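Tyrocidine synthetase 3 (PDB 2JGP) probably catalyses peptide-bond formation between carrier-bound substrates during tyrocidine biosynthesis, here as a peptidyl carrier–condensation bidomain of the nonribosomal peptide synthetase. Local coordinates at residues E248-F256 with D363-F371. Residues are numbered along the deposited sequence; the frame is centred on the assembly and turned at random.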
loop_
_atom_site.group_PDB
_atom_site.type_symbol
_atom_site.label_atom_id
_atom_site.label_comp_id
_atom_site.label_asym_id
_atom_site.label_seq_id
_atom_site.Cartn_x
_atom_site.Cartn_y
_atom_site.Cartn_z
ATOM N N GLU A 248 -19.842 3.326 13.912
ATOM C CA GLU A 248 -19.064 4.436 14.463
ATOM C C GLU A 248 -17.562 4.212 14.288
ATOM O O GLU A 248 -17.090 3.078 14.343
ATOM C CB GLU A 248 -19.392 4.634 15.948
ATOM C CG GLU A 248 -20.846 5.030 16.225
ATOM C CD GLU A 248 -21.212 6.408 15.687
ATOM O OE1 GLU A 248 -20.303 7.187 15.320
ATOM O OE2 GLU A 248 -22.423 6.711 15.632
ATOM N N LEU A 249 -16.827 5.299 14.065
ATOM C CA LEU A 249 -15.372 5.247 13.903
ATOM C C LEU A 249 -14.685 5.521 15.236
ATOM O O LEU A 249 -14.762 6.632 15.763
ATOM C CB LEU A 249 -14.913 6.274 12.861
ATOM C CG LEU A 249 -15.419 6.064 11.429
ATOM C CD1 LEU A 249 -15.429 7.377 10.642
ATOM C CD2 LEU A 249 -14.582 5.022 10.714
ATOM N N ARG A 250 -14.009 4.510 15.776
ATOM C CA ARG A 250 -13.319 4.642 17.059
ATOM C C ARG A 250 -12.141 5.602 16.991
ATOM O O ARG A 250 -11.912 6.386 17.916
ATOM C CB ARG A 250 -12.801 3.279 17.543
ATOM C CG ARG A 250 -12.002 3.384 18.836
ATOM C CD ARG A 250 -11.641 2.051 19.452
ATOM N NE ARG A 250 -11.011 2.291 20.748
ATOM C CZ ARG A 250 -9.716 2.546 20.942
ATOM N NH1 ARG A 250 -8.856 2.564 19.932
ATOM N NH2 ARG A 250 -9.272 2.769 22.173
ATOM N N ILE A 251 -11.386 5.503 15.901
ATOM C CA ILE A 251 -10.122 6.195 15.751
ATOM C C ILE A 251 -10.168 7.055 14.490
ATOM O O ILE A 251 -10.741 6.651 13.475
ATOM C CB ILE A 251 -8.956 5.164 15.672
ATOM C CG1 ILE A 251 -8.898 4.301 16.945
ATOM C CG2 ILE A 251 -7.628 5.847 15.460
ATOM C CD1 ILE A 251 -8.582 5.079 18.218
ATOM N N GLN A 252 -9.567 8.243 14.572
ATOM C CA GLN A 252 -9.524 9.149 13.420
ATOM C C GLN A 252 -8.096 9.406 12.962
ATOM O O GLN A 252 -7.137 9.026 13.628
ATOM C CB GLN A 252 -10.255 10.461 13.728
ATOM C CG GLN A 252 -11.722 10.456 13.287
ATOM C CD GLN A 252 -11.892 10.603 11.781
ATOM O OE1 GLN A 252 -10.908 10.729 11.031
ATOM N NE2 GLN A 252 -13.147 10.580 11.324
ATOM N N TYR A 253 -7.950 10.026 11.792
ATOM C CA TYR A 253 -6.617 10.239 11.228
ATOM C C TYR A 253 -5.714 11.034 12.169
ATOM O O TYR A 253 -4.542 10.708 12.319
ATOM C CB TYR A 253 -6.666 10.925 9.856
ATOM C CG TYR A 253 -5.353 10.813 9.119
ATOM C CD1 TYR A 253 -5.035 9.661 8.415
ATOM C CD2 TYR A 253 -4.411 11.840 9.155
ATOM C CE1 TYR A 253 -3.829 9.530 7.758
ATOM C CE2 TYR A 253 -3.204 11.721 8.492
ATOM C CZ TYR A 253 -2.915 10.562 7.791
ATOM O OH TYR A 253 -1.721 10.432 7.120
ATOM N N LYS A 254 -6.252 12.058 12.824
ATOM C CA LYS A 254 -5.429 12.889 13.714
ATOM C C LYS A 254 -4.855 12.075 14.881
ATOM O O LYS A 254 -3.774 12.385 15.376
ATOM C CB LYS A 254 -6.204 14.107 14.227
ATOM C CG LYS A 254 -7.351 13.823 15.185
ATOM C CD LYS A 254 -8.088 15.125 15.475
ATOM C CE LYS A 254 -9.057 14.992 16.632
ATOM N NZ LYS A 254 -10.182 14.076 16.323
ATOM N N ASP A 255 -5.577 11.032 15.296
ATOM C CA ASP A 255 -5.098 10.118 16.338
ATOM C C ASP A 255 -3.854 9.380 15.847
ATOM O O ASP A 255 -2.862 9.249 16.577
ATOM C CB ASP A 255 -6.182 9.101 16.725
ATOM C CG ASP A 255 -7.443 9.750 17.274
ATOM O OD1 ASP A 255 -7.343 10.758 18.014
ATOM O OD2 ASP A 255 -8.549 9.223 16.994
ATOM N N PHE A 256 -3.914 8.894 14.609
ATOM C CA PHE A 256 -2.765 8.260 13.971
ATOM C C PHE A 256 -1.601 9.238 13.841
ATOM O O PHE A 256 -0.467 8.886 14.153
ATOM C CB PHE A 256 -3.143 7.692 12.586
ATOM C CG PHE A 256 -1.959 7.391 11.704
ATOM C CD1 PHE A 256 -1.163 6.274 11.940
ATOM C CD2 PHE A 256 -1.646 8.214 10.633
ATOM C CE1 PHE A 256 -0.077 6.000 11.138
ATOM C CE2 PHE A 256 -0.567 7.948 9.828
ATOM C CZ PHE A 256 0.225 6.842 10.073
ATOM N N ASP A 363 -8.125 -0.860 13.734
ATOM C CA ASP A 363 -8.678 0.487 13.920
ATOM C C ASP A 363 -8.338 1.463 12.793
ATOM O O ASP A 363 -9.019 2.473 12.626
ATOM C CB ASP A 363 -8.226 1.074 15.267
ATOM C CG ASP A 363 -8.902 0.412 16.464
ATOM O OD1 ASP A 363 -8.389 0.578 17.590
ATOM O OD2 ASP A 363 -9.935 -0.273 16.294
ATOM N N LEU A 364 -7.282 1.175 12.032
ATOM C CA LEU A 364 -6.898 2.015 10.904
ATOM C C LEU A 364 -7.629 1.659 9.609
ATOM O O LEU A 364 -7.649 2.460 8.677
ATOM C CB LEU A 364 -5.385 1.940 10.668
ATOM C CG LEU A 364 -4.476 2.348 11.831
ATOM C CD1 LEU A 364 -3.020 2.317 11.385
ATOM C CD2 LEU A 364 -4.836 3.727 12.383
ATOM N N GLU A 365 -8.226 0.471 9.547
ATOM C CA GLU A 365 -8.820 -0.029 8.304
ATOM C C GLU A 365 -9.986 0.812 7.738
ATOM O O GLU A 365 -10.090 0.956 6.515
ATOM C CB GLU A 365 -9.236 -1.506 8.458
ATOM C CG GLU A 365 -8.040 -2.455 8.641
ATOM C CD GLU A 365 -8.443 -3.891 8.965
ATOM O OE1 GLU A 365 -7.565 -4.675 9.396
ATOM O OE2 GLU A 365 -9.633 -4.234 8.806
ATOM N N PRO A 366 -10.856 1.372 8.609
ATOM C CA PRO A 366 -12.024 2.097 8.104
ATOM C C PRO A 366 -11.824 3.605 7.937
ATOM O O PRO A 366 -12.760 4.297 7.536
ATOM C CB PRO A 366 -13.069 1.831 9.188
ATOM C CG PRO A 366 -12.270 1.755 10.456
ATOM C CD PRO A 366 -10.857 1.342 10.083
ATOM N N ILE A 367 -10.621 4.102 8.222
ATOM C CA ILE A 367 -10.366 5.536 8.259
ATOM C C ILE A 367 -10.099 6.102 6.865
ATOM O O ILE A 367 -9.353 5.528 6.078
ATOM C CB ILE A 367 -9.163 5.866 9.175
ATOM C CG1 ILE A 367 -9.409 5.352 10.601
ATOM C CG2 ILE A 367 -8.887 7.370 9.191
ATOM C CD1 ILE A 367 -8.302 5.698 11.574
ATOM N N VAL A 368 -10.710 7.245 6.569
ATOM C CA VAL A 368 -10.381 8.006 5.370
ATOM C C VAL A 368 -9.156 8.898 5.644
ATOM O O VAL A 368 -9.179 9.759 6.518
ATOM C CB VAL A 368 -11.602 8.835 4.914
ATOM C CG1 VAL A 368 -11.251 9.748 3.745
ATOM C CG2 VAL A 368 -12.766 7.891 4.559
ATOM N N GLY A 369 -8.078 8.670 4.905
ATOM C CA GLY A 369 -6.825 9.383 5.135
ATOM C C GLY A 369 -5.698 8.793 4.315
ATOM O O GLY A 369 -5.894 7.815 3.578
ATOM N N MET A 370 -4.520 9.385 4.455
ATOM C CA MET A 370 -3.347 8.991 3.694
ATOM C C MET A 370 -2.512 7.986 4.501
ATOM O O MET A 370 -1.745 8.380 5.387
ATOM C CB MET A 370 -2.517 10.234 3.359
ATOM C CG MET A 370 -1.193 9.947 2.690
ATOM S SD MET A 370 -1.374 8.900 1.243
ATOM C CE MET A 370 0.349 8.549 0.898
ATOM N N PHE A 371 -2.665 6.699 4.194
ATOM C CA PHE A 371 -1.940 5.629 4.905
ATOM C C PHE A 371 -0.919 4.888 4.042
ATOM O O PHE A 371 0.082 4.374 4.563
ATOM C CB PHE A 371 -2.926 4.616 5.487
ATOM C CG PHE A 371 -3.737 5.150 6.637
ATOM C CD1 PHE A 371 -5.050 5.570 6.448
ATOM C CD2 PHE A 371 -3.187 5.234 7.906
ATOM C CE1 PHE A 371 -5.797 6.066 7.507
ATOM C CE2 PHE A 371 -3.927 5.729 8.965
ATOM C CZ PHE A 371 -5.240 6.145 8.764
HETATM O O HOH W 1 -11.268 3.843 13.166
HETATM O O HOH W 2 -11.153 10.765 8.038
#
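Without direct backbone hydrogen bonds between them, the loop and first helical turn of 248-256 run against the turn and loop of 363-371, with CA atoms 6.2 Å apart at Ile-251 and Asp-363 and again at Tyr-253 and Gly-369. One water replaces such a bond, accepting from Ile-251 N and donating to Asp-363 O.

Tyr-253 carries the inner end: its OH donates to Met-370 O at 2.7 Å, and also hydrogen-bonds Ser-100; the Met-370 acceptor sits at the ring edge, near the ring plane, and the hydroxyl is tilted 22° from the carbonyl plane. A chi1 of -165°, which places CG opposite the backbone N, lays the ring along the loop, its CD1 3.7 Å from Gly-369 CA. Its edge meets the Phe-371 face in a T-shaped pair (planes at 67°). Phe-371 in turn sends CE2 over one face of Phe-256, 3.8 Å from CG, completing an edge-to-face chain of three rings.

Beyond the rings, Ile-367 CD1 packs 3.9 Å from Ile-251 CG2, and Leu-249 CD2 lies 3.8 Å from Pro-366 CB. At the exposed end, Arg-250 NH1 forms a salt bridge with Asp-363 OD1 (3.1 Å), but the hydrogen bond is weak; Glu-89 also pairs with this arginine.

Phe-371 N binds Asp-226 and Met-370 touches His-222: these contacts set the GxFVNT segment of the condensation-domain fold beside its HHxxxDG active-site motif, while the three rings join that segment to the start of helix 253-263.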